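Local coordinates for protein (hdlp (histone deacetylase-like protein)) (Aquifex aeolicus, PDB 1C3P) that probably removes acetyl groups as a zinc-dependent enzyme of the histone deacetylase family, and is linked to acetoin breakdown, at residues A[123-128]-A[290-295]; A[128-133]-A[144-149]; A[163-168]-A[251-256]; A[169-174]-A[197-202]; A[234-239]-A[279-284]. All blocks are in the same frame, centred on the assembly; numbering follows the deposited sequence.

The five contacts illustrate how an open alpha/beta fold presents a metal site at one end of its strands. Contacts 1 and 3 belong to the same parallel sheet, their centres about 9 Å apart, and join where Val290 O lies 2.8 Å from Leu253 N, a probable hydrogen bond. Asp168 of contact 3 and His170 of contact 4 are zinc ligands, their side chains about 3 Å apart; the third ligand, Asp258, lies close by. Contact 2 brings His131 to within about 3 Å of Asp168, side chain to side chain. Contact 5 packs two helices onto the sheet beside contact 3, with Leu235 about 12 Å from Asp168 between side chains.

Contact 1: residues A[123-128]-A[290-295]; sequences AFNPAG and VYLGGG
Phe124 and Tyr291 sit opposite each other on the neighbouring parallel strands 122-125 and 290-292, an example of a sheet whose strands run out into site-forming loops. CG of Phe124 is anti to the backbone N (chi1 176°), beside the carbonyl carbon. The ring edge meets backbone atoms: CD1 lies 3.4 Å from Tyr291 O, and CE1 3.7 Å from Leu292 C. Tyr291 offers its CB to Phe124 CD1 at 3.9 Å, while its CD1 comes 3.5 Å from Ala123 O; its hydroxyl bonds to Glu288 and Gly289. Trp306 meets the Phe124 ring edge-to-face. An alanine in place of Phe124 lacks the ring, which would probably open a gap beside Tyr291 CB and the Leu292 carbonyl and leave Trp306 without its edge-to-face partner. On the other face Asn125 CB approaches Leu292 CD2, and Asn125 ND2 is held by Thr110 OG1 and Ala106 O of helix 98-118. Asn125 N donates to Tyr291 O at 2.9 Å in an almost straight bond (169°). Beyond it the chain turns, and Asn125 O takes Gly128 N and Gly293 N (2.8 Å) from opposite faces of its plane. A CB on Gly293 would clash with Pro126 O. The chemistry is therefore mainly that of backbone carbonyls, and the two bonds on Asn125 O are likely to set the course of the glycine-rich chain, whose Gly294 lies near zinc ligand Asp168.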
# COMPACT_ATOMS: atom_id res chain seq x y z
N ALA A 123 3.33 2.45 14.54
CA ALA A 123 2.08 1.85 14.15
C ALA A 123 2.05 1.39 12.70
O ALA A 123 2.77 1.90 11.85
CB ALA A 123 0.96 2.84 14.40
N PHE A 124 1.19 0.43 12.44
CA PHE A 124 1.01 -0.13 11.11
C PHE A 124 -0.48 -0.22 10.80
O PHE A 124 -1.24 -0.81 11.57
CB PHE A 124 1.65 -1.53 11.04
CG PHE A 124 1.45 -2.26 9.72
CD1 PHE A 124 1.48 -1.59 8.51
CD2 PHE A 124 1.33 -3.66 9.71
CE1 PHE A 124 1.39 -2.29 7.30
CE2 PHE A 124 1.25 -4.37 8.49
CZ PHE A 124 1.28 -3.68 7.29
N ASN A 125 -0.89 0.41 9.71
CA ASN A 125 -2.26 0.34 9.27
C ASN A 125 -2.29 -0.43 7.95
O ASN A 125 -2.13 0.15 6.87
CB ASN A 125 -2.86 1.73 9.04
CG ASN A 125 -4.18 1.65 8.32
OD1 ASN A 125 -4.89 0.66 8.47
ND2 ASN A 125 -4.52 2.69 7.54
N PRO A 126 -2.51 -1.75 8.00
CA PRO A 126 -2.55 -2.55 6.78
C PRO A 126 -3.66 -2.19 5.78
O PRO A 126 -3.54 -2.49 4.60
CB PRO A 126 -2.68 -3.97 7.32
CG PRO A 126 -3.51 -3.75 8.59
CD PRO A 126 -2.72 -2.61 9.18
N ALA A 127 -4.73 -1.56 6.26
CA ALA A 127 -5.84 -1.19 5.39
C ALA A 127 -5.52 0.05 4.57
O ALA A 127 -6.17 0.31 3.56
CB ALA A 127 -7.12 -0.94 6.24
N GLY A 128 -4.50 0.79 4.98
CA GLY A 128 -4.12 2.02 4.30
C GLY A 128 -3.33 1.84 3.01
O GLY A 128 -3.12 0.73 2.54
N VAL A 290 5.73 6.22 9.43
CA VAL A 290 4.35 5.74 9.53
C VAL A 290 4.20 4.66 8.46
O VAL A 290 4.50 4.91 7.28
CB VAL A 290 3.36 6.92 9.29
CG1 VAL A 290 1.90 6.43 9.32
CG2 VAL A 290 3.57 7.98 10.38
N TYR A 291 3.76 3.47 8.86
CA TYR A 291 3.62 2.34 7.94
C TYR A 291 2.18 2.00 7.53
O TYR A 291 1.29 1.83 8.37
CB TYR A 291 4.30 1.12 8.55
CG TYR A 291 5.67 1.45 9.10
CD1 TYR A 291 5.96 1.32 10.46
CD2 TYR A 291 6.65 1.97 8.26
CE1 TYR A 291 7.21 1.70 10.97
CE2 TYR A 291 7.90 2.35 8.76
CZ TYR A 291 8.17 2.22 10.11
OH TYR A 291 9.41 2.60 10.57
N LEU A 292 1.98 1.89 6.22
CA LEU A 292 0.66 1.60 5.66
C LEU A 292 0.70 0.36 4.80
O LEU A 292 1.75 -0.04 4.31
CB LEU A 292 0.21 2.78 4.77
CG LEU A 292 0.26 4.20 5.34
CD1 LEU A 292 -0.21 5.20 4.25
CD2 LEU A 292 -0.62 4.29 6.57
N GLY A 293 -0.48 -0.25 4.60
CA GLY A 293 -0.56 -1.43 3.75
C GLY A 293 -0.59 -0.97 2.30
O GLY A 293 -0.06 0.10 1.96
N GLY A 294 -1.20 -1.76 1.44
CA GLY A 294 -1.28 -1.38 0.05
C GLY A 294 -1.88 -2.51 -0.74
O GLY A 294 -2.44 -3.43 -0.15
N GLY A 295 -1.76 -2.44 -2.07
CA GLY A 295 -2.29 -3.47 -2.93
C GLY A 295 -1.62 -4.80 -2.63
O GLY A 295 -0.46 -4.85 -2.24
O HOH W 1 -4.52 -2.66 2.22

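Contact 2: residues A[128-133]-A[144-149]; sequences GGMHHA and INNPAV. Unlike the reference sequence in segment 144-149: Asn146 (reference Asp).
The loop 128-133 runs past the start of helix 146-156 and comes close at two points, with Gly129 CA 5.7 Å from Pro147 CA and Ala133 CA 5.0 Å from Asn145 CA. Gly129 has a positive phi that calls for glycine, and Met130 centres an inverse gamma turn. Asn145, the N-cap residue, extends its CG anti to the backbone N (chi1 -165°) and uses both ends of its amide. ND2 donates to Ala133 O at 2.8 Å, almost straight and in the amide plane, whereas OD1 accepts Ala148 N (2.9 Å) from above its carbonyl plane. An alanine here would probably leave the first turn of the helix without its side-chain cap and Ala133 O without this donor, so that the loop is less firmly tied. Asn146, an aspartate in the reference sequence, has its CG in the crowded position between backbone N and carbonyl carbon (chi1 64°). Its OD1 receives Gly129 N at 2.8 Å on a lone pair and also bonds to Thr110. Its side chain crosses that of Met130 at about a right angle. Met130 CB rests 3.3 Å from Ile144 O, and Pro147 CG packs on Gly129 CA at 3.7 Å. Helix 98-118 covers Ile144 and Asn146, and Val175 of helix 173-179 touches Asn145, Pro147 and His131. His131 in turn lies against Tyr164 and Asp166 of strand 162-166, with weak hydrogen bonds from NE2 to Asp168 and His170 O, which places the loop beside the zinc ligands.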
# COMPACT_ATOMS: atom_id res chain seq x y z
N GLY A 128 -4.50 0.79 4.98
CA GLY A 128 -4.12 2.02 4.30
C GLY A 128 -3.33 1.84 3.01
O GLY A 128 -3.12 0.73 2.54
N GLY A 129 -2.90 2.95 2.44
CA GLY A 129 -2.15 2.90 1.20
C GLY A 129 -2.99 2.81 -0.06
O GLY A 129 -2.53 2.27 -1.06
N MET A 130 -4.22 3.32 -0.02
CA MET A 130 -5.13 3.33 -1.19
C MET A 130 -4.66 4.51 -2.04
O MET A 130 -5.33 5.53 -2.16
CB MET A 130 -6.56 3.53 -0.71
CG MET A 130 -6.93 2.44 0.31
SD MET A 130 -8.64 2.41 0.83
CE MET A 130 -9.38 1.91 -0.67
N HIS A 131 -3.51 4.29 -2.68
CA HIS A 131 -2.79 5.32 -3.41
C HIS A 131 -3.20 5.75 -4.80
O HIS A 131 -2.53 6.57 -5.38
CB HIS A 131 -1.30 4.94 -3.43
CG HIS A 131 -0.98 3.70 -4.22
ND1 HIS A 131 -1.93 2.97 -4.90
CD2 HIS A 131 0.20 3.08 -4.45
CE1 HIS A 131 -1.35 1.96 -5.51
NE2 HIS A 131 -0.05 2.00 -5.26
N HIS A 132 -4.28 5.19 -5.34
CA HIS A 132 -4.70 5.56 -6.68
C HIS A 132 -5.78 6.65 -6.79
O HIS A 132 -5.87 7.31 -7.81
CB HIS A 132 -5.17 4.30 -7.44
CG HIS A 132 -4.05 3.40 -7.86
ND1 HIS A 132 -4.09 2.03 -7.71
CD2 HIS A 132 -2.88 3.67 -8.49
CE1 HIS A 132 -2.99 1.50 -8.22
NE2 HIS A 132 -2.24 2.48 -8.70
N ALA A 133 -6.59 6.85 -5.74
CA ALA A 133 -7.67 7.84 -5.85
C ALA A 133 -7.20 9.29 -6.02
O ALA A 133 -6.19 9.67 -5.47
CB ALA A 133 -8.61 7.74 -4.65
N ILE A 144 -10.90 6.59 -1.88
CA ILE A 144 -10.39 7.62 -0.99
C ILE A 144 -8.88 7.42 -0.90
O ILE A 144 -8.42 6.29 -0.69
CB ILE A 144 -11.02 7.50 0.40
CG1 ILE A 144 -12.55 7.62 0.27
CG2 ILE A 144 -10.41 8.52 1.35
CD1 ILE A 144 -13.32 7.55 1.59
N ASN A 145 -8.11 8.49 -1.06
CA ASN A 145 -6.65 8.39 -1.02
C ASN A 145 -6.17 8.64 0.43
O ASN A 145 -5.92 9.79 0.80
CB ASN A 145 -6.05 9.43 -1.97
CG ASN A 145 -4.59 9.17 -2.28
OD1 ASN A 145 -3.78 9.02 -1.37
ND2 ASN A 145 -4.26 9.09 -3.56
N ASN A 146 -6.04 7.60 1.25
CA ASN A 146 -5.65 7.85 2.64
C ASN A 146 -4.22 8.40 2.73
O ASN A 146 -3.93 9.21 3.61
CB ASN A 146 -5.87 6.60 3.51
CG ASN A 146 -5.02 5.44 3.10
OD1 ASN A 146 -4.00 5.17 3.73
ND2 ASN A 146 -5.42 4.74 2.03
N PRO A 147 -3.31 7.97 1.84
CA PRO A 147 -1.99 8.59 1.98
C PRO A 147 -2.06 10.14 1.84
O PRO A 147 -1.40 10.88 2.59
CB PRO A 147 -1.19 7.96 0.85
CG PRO A 147 -1.79 6.54 0.80
CD PRO A 147 -3.28 6.93 0.79
N ALA A 148 -2.88 10.64 0.90
CA ALA A 148 -2.99 12.09 0.70
C ALA A 148 -3.71 12.76 1.87
O ALA A 148 -3.35 13.86 2.27
CB ALA A 148 -3.70 12.41 -0.62
N VAL A 149 -4.73 12.10 2.40
CA VAL A 149 -5.44 12.62 3.56
C VAL A 149 -4.43 12.70 4.69
O VAL A 149 -4.33 13.72 5.38
CB VAL A 149 -6.60 11.69 3.97
CG1 VAL A 149 -7.16 12.08 5.36
CG2 VAL A 149 -7.70 11.77 2.93

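Contact 3: residues A[163-168]-A[251-256]; sequences LYIDLD and YLLQLG
Leu163 and Tyr251 open a run of parallel pairs between strands 162-166 and 250-254, neighbours in the central sheet of the arginase-like alpha/beta fold. Leu163 O accepts Leu252 N at 2.9 Å, and its CB meets Tyr251 CB at 3.8 Å. Next, Tyr164 has its CG anti to the backbone N (chi1 176°); its side chain crosses that of Leu252 at about a right angle, CD1 touching CB, while OH reaches Gln254 CB. Pro147 and Ile151 of helix 146-156 cover this face. Ile165 bonds at both ends, N to Leu252 O and O to Gln254 N, and on the opposite face its CG2 sits 3.8 Å from Leu253 CD1. Asp166 turns back to the Tyr164 face and packs against Gln254 CG. As the strand ends, Leu167 N still donates to Gln254 O (3.1 Å), and its side chain lies beside that of Leu255, pointing the same way. Asp168, a zinc ligand, follows. Its OD2 accepts from His170 N, an arrangement that would steady the carboxylate, and its OD1 lies 3.4 Å from Gly256 CA, where a CB on Gly256 would clash with it.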
# COMPACT_ATOMS: atom_id res chain seq x y z
N LEU A 163 7.99 13.00 3.51
CA LEU A 163 8.40 12.09 2.46
C LEU A 163 7.43 10.93 2.43
O LEU A 163 7.05 10.42 3.47
CB LEU A 163 9.82 11.57 2.73
CG LEU A 163 10.35 10.38 1.92
CD1 LEU A 163 10.49 10.79 0.45
CD2 LEU A 163 11.67 9.91 2.48
N TYR A 164 7.02 10.53 1.23
CA TYR A 164 6.14 9.38 1.07
C TYR A 164 6.89 8.39 0.17
O TYR A 164 7.37 8.75 -0.90
CB TYR A 164 4.83 9.79 0.40
CG TYR A 164 3.92 8.62 0.12
CD1 TYR A 164 3.22 7.96 1.13
CD2 TYR A 164 3.78 8.16 -1.18
CE1 TYR A 164 2.38 6.87 0.82
CE2 TYR A 164 2.97 7.11 -1.50
CZ TYR A 164 2.27 6.46 -0.51
OH TYR A 164 1.45 5.43 -0.92
N ILE A 165 7.00 7.14 0.61
CA ILE A 165 7.70 6.11 -0.16
C ILE A 165 6.68 5.01 -0.45
O ILE A 165 6.04 4.50 0.46
CB ILE A 165 8.88 5.52 0.62
CG1 ILE A 165 9.86 6.64 1.00
CG2 ILE A 165 9.54 4.42 -0.19
CD1 ILE A 165 10.90 6.21 2.05
N ASP A 166 6.55 4.66 -1.72
CA ASP A 166 5.56 3.68 -2.15
C ASP A 166 6.21 2.44 -2.77
O ASP A 166 6.71 2.46 -3.89
CB ASP A 166 4.60 4.39 -3.15
CG ASP A 166 3.38 3.56 -3.49
OD1 ASP A 166 3.55 2.48 -4.09
OD2 ASP A 166 2.24 3.99 -3.16
N LEU A 167 6.19 1.33 -2.03
CA LEU A 167 6.81 0.11 -2.52
C LEU A 167 5.87 -0.86 -3.23
O LEU A 167 6.27 -1.96 -3.62
CB LEU A 167 7.53 -0.61 -1.37
CG LEU A 167 8.64 0.25 -0.75
CD1 LEU A 167 9.41 -0.58 0.26
CD2 LEU A 167 9.60 0.76 -1.84
N ASP A 168 4.61 -0.45 -3.37
CA ASP A 168 3.60 -1.24 -4.08
C ASP A 168 4.10 -1.40 -5.51
O ASP A 168 4.76 -0.50 -6.03
CB ASP A 168 2.28 -0.47 -4.10
CG ASP A 168 1.12 -1.31 -4.58
OD1 ASP A 168 0.69 -2.20 -3.83
OD2 ASP A 168 0.65 -1.08 -5.72
N TYR A 251 8.20 10.66 7.52
CA TYR A 251 7.91 9.94 6.29
C TYR A 251 6.86 8.84 6.50
O TYR A 251 6.68 8.34 7.62
CB TYR A 251 9.20 9.32 5.71
CG TYR A 251 9.62 7.99 6.32
CD1 TYR A 251 9.11 6.78 5.83
CD2 TYR A 251 10.51 7.93 7.40
CE1 TYR A 251 9.47 5.57 6.38
CE2 TYR A 251 10.89 6.70 7.97
CZ TYR A 251 10.36 5.53 7.46
OH TYR A 251 10.67 4.31 8.00
N LEU A 252 6.16 8.49 5.42
CA LEU A 252 5.18 7.41 5.43
C LEU A 252 5.65 6.44 4.36
O LEU A 252 6.19 6.84 3.33
CB LEU A 252 3.76 7.90 5.08
CG LEU A 252 3.18 8.97 6.00
CD1 LEU A 252 3.64 10.33 5.52
CD2 LEU A 252 1.66 8.91 5.95
N LEU A 253 5.44 5.16 4.62
CA LEU A 253 5.86 4.07 3.74
C LEU A 253 4.68 3.16 3.47
O LEU A 253 4.03 2.72 4.41
CB LEU A 253 6.98 3.28 4.44
CG LEU A 253 7.44 1.93 3.91
CD1 LEU A 253 8.10 2.14 2.55
CD2 LEU A 253 8.46 1.30 4.89
N GLN A 254 4.41 2.86 2.20
CA GLN A 254 3.30 1.99 1.86
C GLN A 254 3.91 0.67 1.43
O GLN A 254 4.89 0.61 0.65
CB GLN A 254 2.38 2.64 0.79
CG GLN A 254 2.62 2.25 -0.64
CD GLN A 254 1.64 1.19 -1.15
OE1 GLN A 254 0.44 1.46 -1.38
NE2 GLN A 254 2.14 -0.02 -1.32
N LEU A 255 3.33 -0.40 1.95
CA LEU A 255 3.85 -1.74 1.76
C LEU A 255 2.94 -2.75 1.12
O LEU A 255 2.69 -3.81 1.71
CB LEU A 255 4.28 -2.24 3.15
CG LEU A 255 5.28 -1.29 3.81
CD1 LEU A 255 5.31 -1.49 5.31
CD2 LEU A 255 6.64 -1.51 3.18
N GLY A 256 2.44 -2.46 -0.08
CA GLY A 256 1.58 -3.43 -0.75
C GLY A 256 2.37 -4.71 -1.00
O GLY A 256 3.58 -4.66 -1.22

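Contact 4: residues A[169-174]-A[197-202]; sequences AHHCDG and AFPFEK
In the zinc site, His170, one of the metal ligands, meets the loop 197-202. Its ring turns an edge to Phe198, with CD2 3.4 Å from Phe198 O and the oxygen in the ring plane. Across the ring from CD2, ND1 bonds to Asp258 OD2, of a fellow ligand, so the imidazole is probably held against rotation. A water then ties the two segments together, accepting from His171 N at 2.9 Å and donating to Phe198 O at 2.8 Å, so that this carbonyl serves both the water and the ring edge. The peptide bond before Pro199 is cis. Pro199 CD meets His171 CB at 4.0 Å, and the His171 and Lys202 side chains cross at about a right angle. Asp173 sets its CG between the backbone N and the carbonyl carbon (chi1 54°), and its side chain slides past Pro199 in the opposite direction, OD1 coming 3.3 Å from Pro199 CB; Asn139 donates to the same oxygen. Lys202 lays its CD 4.0 Å from Asp173 CB. Its NZ stays 4.8 Å from Asp173 OD1, so any attraction between the charges is likely to be loose. Phe198 meets His132 edge-to-face, consistent with a wall of the family's active-site pocket. Behind the contact, Ala169 pairs with Gln192 at the end of strand 185-192, and Cys172, N-cap of helix 173-179, packs on Val187 and Ser189 of that strand and on Tyr164 of strand 162-166.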
# COMPACT_ATOMS: atom_id res chain seq x y z
N ALA A 169 3.77 -2.52 -6.16
CA ALA A 169 4.19 -2.81 -7.53
C ALA A 169 3.51 -1.93 -8.59
O ALA A 169 3.78 -2.06 -9.78
CB ALA A 169 3.94 -4.31 -7.86
N HIS A 170 2.62 -1.05 -8.15
CA HIS A 170 1.95 -0.13 -9.07
C HIS A 170 2.21 1.30 -8.60
O HIS A 170 2.32 1.55 -7.40
CB HIS A 170 0.43 -0.37 -9.13
CG HIS A 170 0.05 -1.72 -9.63
ND1 HIS A 170 0.04 -2.84 -8.84
CD2 HIS A 170 -0.31 -2.13 -10.88
CE1 HIS A 170 -0.31 -3.89 -9.57
NE2 HIS A 170 -0.53 -3.48 -10.81
N HIS A 171 2.29 2.22 -9.55
CA HIS A 171 2.54 3.64 -9.27
C HIS A 171 1.41 4.34 -8.49
O HIS A 171 0.23 4.14 -8.78
CB HIS A 171 2.80 4.34 -10.61
CG HIS A 171 2.84 5.84 -10.55
ND1 HIS A 171 3.76 6.54 -9.79
CD2 HIS A 171 2.08 6.77 -11.17
CE1 HIS A 171 3.56 7.83 -9.96
NE2 HIS A 171 2.55 8.00 -10.79
N CYS A 172 1.79 5.13 -7.50
CA CYS A 172 0.83 5.90 -6.69
C CYS A 172 0.44 7.16 -7.49
O CYS A 172 0.75 8.28 -7.08
CB CYS A 172 1.47 6.31 -5.35
SG CYS A 172 3.16 6.99 -5.49
N ASP A 173 -0.26 6.97 -8.60
CA ASP A 173 -0.61 8.12 -9.43
C ASP A 173 -1.46 9.16 -8.71
O ASP A 173 -1.30 10.36 -8.93
CB ASP A 173 -1.27 7.67 -10.74
CG ASP A 173 -2.47 6.76 -10.54
OD1 ASP A 173 -3.14 6.47 -11.56
OD2 ASP A 173 -2.75 6.33 -9.40
N GLY A 174 -2.35 8.69 -7.83
CA GLY A 174 -3.18 9.58 -7.05
C GLY A 174 -2.30 10.45 -6.15
O GLY A 174 -2.47 11.66 -6.12
N ALA A 197 2.17 -1.79 -17.33
CA ALA A 197 1.21 -2.00 -16.23
C ALA A 197 0.42 -0.76 -15.82
O ALA A 197 0.86 0.37 -16.01
CB ALA A 197 1.93 -2.58 -15.00
N PHE A 198 -0.76 -0.99 -15.23
CA PHE A 198 -1.60 0.08 -14.74
C PHE A 198 -0.70 0.94 -13.87
O PHE A 198 0.14 0.42 -13.15
CB PHE A 198 -2.73 -0.49 -13.86
CG PHE A 198 -3.70 0.55 -13.35
CD1 PHE A 198 -4.80 0.93 -14.11
CD2 PHE A 198 -3.48 1.18 -12.12
CE1 PHE A 198 -5.68 1.92 -13.66
CE2 PHE A 198 -4.35 2.18 -11.66
CZ PHE A 198 -5.46 2.55 -12.44
N PRO A 199 -0.91 2.26 -13.86
CA PRO A 199 -1.94 3.02 -14.59
C PRO A 199 -1.71 3.30 -16.08
O PRO A 199 -2.56 3.95 -16.71
CB PRO A 199 -2.04 4.30 -13.77
CG PRO A 199 -0.60 4.55 -13.47
CD PRO A 199 -0.12 3.17 -13.00
N PHE A 200 -0.59 2.84 -16.63
CA PHE A 200 -0.25 3.04 -18.05
C PHE A 200 -0.04 4.50 -18.48
O PHE A 200 0.82 4.80 -19.31
CB PHE A 200 -1.32 2.46 -18.96
CG PHE A 200 -1.63 1.02 -18.73
CD1 PHE A 200 -2.77 0.64 -18.02
CD2 PHE A 200 -0.81 0.02 -19.25
CE1 PHE A 200 -3.09 -0.71 -17.84
CE2 PHE A 200 -1.12 -1.33 -19.08
CZ PHE A 200 -2.26 -1.70 -18.38
N GLU A 201 -0.86 5.39 -17.92
CA GLU A 201 -0.83 6.83 -18.24
C GLU A 201 0.17 7.68 -17.45
O GLU A 201 0.50 8.79 -17.85
CB GLU A 201 -2.23 7.42 -18.01
CG GLU A 201 -3.30 6.89 -18.93
CD GLU A 201 -4.69 7.32 -18.51
OE1 GLU A 201 -4.94 8.55 -18.37
OE2 GLU A 201 -5.54 6.44 -18.31
N LYS A 202 0.63 7.16 -16.31
CA LYS A 202 1.55 7.89 -15.44
C LYS A 202 2.51 6.90 -14.80
O LYS A 202 2.28 5.70 -14.87
CB LYS A 202 0.75 8.61 -14.35
CG LYS A 202 -0.19 9.66 -14.91
CD LYS A 202 -1.56 9.54 -14.29
CE LYS A 202 -2.58 10.39 -15.03
NZ LYS A 202 -3.97 10.17 -14.53
O HOH W 2 2.66 0.96 -12.16

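Contact 5: residues A[234-239]-A[279-284]; sequences ALEKSL and FNIVRE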
# COMPACT_ATOMS: atom_id res chain seq x y z
N ALA A 234 17.51 -1.17 -6.75
CA ALA A 234 16.74 0.02 -7.12
C ALA A 234 16.34 0.83 -5.89
O ALA A 234 16.39 2.06 -5.89
CB ALA A 234 15.47 -0.41 -7.91
N LEU A 235 15.94 0.13 -4.84
CA LEU A 235 15.52 0.78 -3.61
C LEU A 235 16.67 1.56 -2.96
O LEU A 235 16.54 2.74 -2.64
CB LEU A 235 15.01 -0.28 -2.62
CG LEU A 235 13.85 0.05 -1.68
CD1 LEU A 235 14.11 -0.67 -0.36
CD2 LEU A 235 13.69 1.56 -1.47
N GLU A 236 17.80 0.89 -2.76
CA GLU A 236 18.97 1.53 -2.13
C GLU A 236 19.44 2.76 -2.90
O GLU A 236 19.73 3.80 -2.32
CB GLU A 236 20.13 0.53 -2.03
CG GLU A 236 19.78 -0.74 -1.31
CD GLU A 236 20.88 -1.79 -1.41
OE1 GLU A 236 21.22 -2.22 -2.54
OE2 GLU A 236 21.39 -2.18 -0.34
N LYS A 237 19.53 2.62 -4.22
CA LYS A 237 19.98 3.71 -5.06
C LYS A 237 18.98 4.87 -5.09
O LYS A 237 19.38 6.04 -5.06
CB LYS A 237 20.24 3.18 -6.47
CG LYS A 237 20.97 4.15 -7.37
CD LYS A 237 21.92 3.38 -8.27
CE LYS A 237 22.96 2.65 -7.42
NZ LYS A 237 23.90 1.86 -8.26
N SER A 238 17.69 4.58 -5.14
CA SER A 238 16.73 5.67 -5.17
C SER A 238 16.66 6.38 -3.82
O SER A 238 16.49 7.60 -3.76
CB SER A 238 15.33 5.16 -5.60
OG SER A 238 14.80 4.23 -4.69
N LEU A 239 16.81 5.65 -2.72
CA LEU A 239 16.79 6.29 -1.41
C LEU A 239 17.96 7.26 -1.29
O LEU A 239 17.84 8.31 -0.66
CB LEU A 239 16.83 5.27 -0.27
CG LEU A 239 15.67 4.28 -0.14
CD1 LEU A 239 15.97 3.31 1.00
CD2 LEU A 239 14.36 5.01 0.15
N PHE A 279 11.80 -3.18 3.62
CA PHE A 279 11.22 -2.45 4.73
C PHE A 279 12.32 -1.99 5.70
O PHE A 279 12.35 -0.83 6.14
CB PHE A 279 10.24 -3.37 5.46
CG PHE A 279 9.70 -2.80 6.75
CD1 PHE A 279 8.85 -1.70 6.74
CD2 PHE A 279 10.03 -3.39 7.96
CE1 PHE A 279 8.32 -1.20 7.95
CE2 PHE A 279 9.51 -2.90 9.16
CZ PHE A 279 8.65 -1.81 9.16
N ASN A 280 13.23 -2.90 6.03
CA ASN A 280 14.31 -2.57 6.95
C ASN A 280 15.35 -1.63 6.37
O ASN A 280 15.96 -0.85 7.10
CB ASN A 280 14.96 -3.86 7.48
CG ASN A 280 14.01 -4.64 8.38
OD1 ASN A 280 13.26 -4.04 9.15
ND2 ASN A 280 14.08 -5.96 8.32
N ILE A 281 15.54 -1.70 5.06
CA ILE A 281 16.47 -0.79 4.39
C ILE A 281 15.95 0.64 4.50
O ILE A 281 16.72 1.59 4.67
CB ILE A 281 16.62 -1.14 2.90
CG1 ILE A 281 17.41 -2.45 2.75
CG2 ILE A 281 17.31 -0.01 2.17
CD1 ILE A 281 17.56 -2.89 1.29
N VAL A 282 14.63 0.82 4.37
CA VAL A 282 14.06 2.16 4.46
C VAL A 282 14.27 2.70 5.87
O VAL A 282 14.67 3.85 6.06
CB VAL A 282 12.54 2.16 4.13
CG1 VAL A 282 11.94 3.50 4.51
CG2 VAL A 282 12.33 1.93 2.63
N ARG A 283 14.04 1.85 6.85
CA ARG A 283 14.21 2.26 8.24
C ARG A 283 15.66 2.60 8.58
O ARG A 283 15.92 3.48 9.40
CB ARG A 283 13.70 1.17 9.17
CG ARG A 283 12.19 0.93 9.05
CD ARG A 283 11.79 -0.34 9.77
NE ARG A 283 11.90 -0.21 11.21
CZ ARG A 283 12.10 -1.24 12.03
NH1 ARG A 283 12.22 -2.47 11.54
NH2 ARG A 283 12.17 -1.04 13.34
N GLU A 284 16.61 1.91 7.95
CA GLU A 284 18.02 2.19 8.22
C GLU A 284 18.41 3.53 7.63
O GLU A 284 19.31 4.19 8.13
CB GLU A 284 18.92 1.12 7.62
CG GLU A 284 18.68 -0.26 8.15
CD GLU A 284 19.55 -1.28 7.47
OE1 GLU A 284 19.46 -1.39 6.22
OE2 GLU A 284 20.31 -1.98 8.17
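Leu239 N donates to Leu235 O at 2.9 Å, an ordinary helical bond that spaces two leucines one turn apart, and both leucines lean on Ile281 of the neighbouring helix. The two segments, from helices 228-245 and 272-286, run nearly side by side, their axes 10.4 Å apart at closest approach and 20° from parallel. Ile281 is the centre of the contact. Its CG2, anti to the backbone N, touches both leucines, 3.8 Å from Leu239 CD1 and 4.1 Å from Leu235 CD1. The Ile281 and Leu235 side chains slide past each other in opposite directions, while Leu239 comes in at a slant. The other branch of Ile281 ends in CD1, which meets Glu236 CG at 4.0 Å with the two side chains at about a right angle, so the glutamate contributes its methylene part. Val282 completes the seam: its CG2 is 4.2 Å from Leu239 CD1 and 4.3 Å from Leu235 CD2. Val282 also rests on Tyr251 and Leu253, and Leu239 on Leu188, so the pair covers one face of the sheet as helix layers do in alpha/beta folds. Helix 272-286 is itself the connection of a beta-alpha-beta crossover from strand 250-254 to strand 290-292. The seam is almost wholly hydrocarbon, which suggests that shape and exclusion of water, more than directed bonds, hold the two helices together.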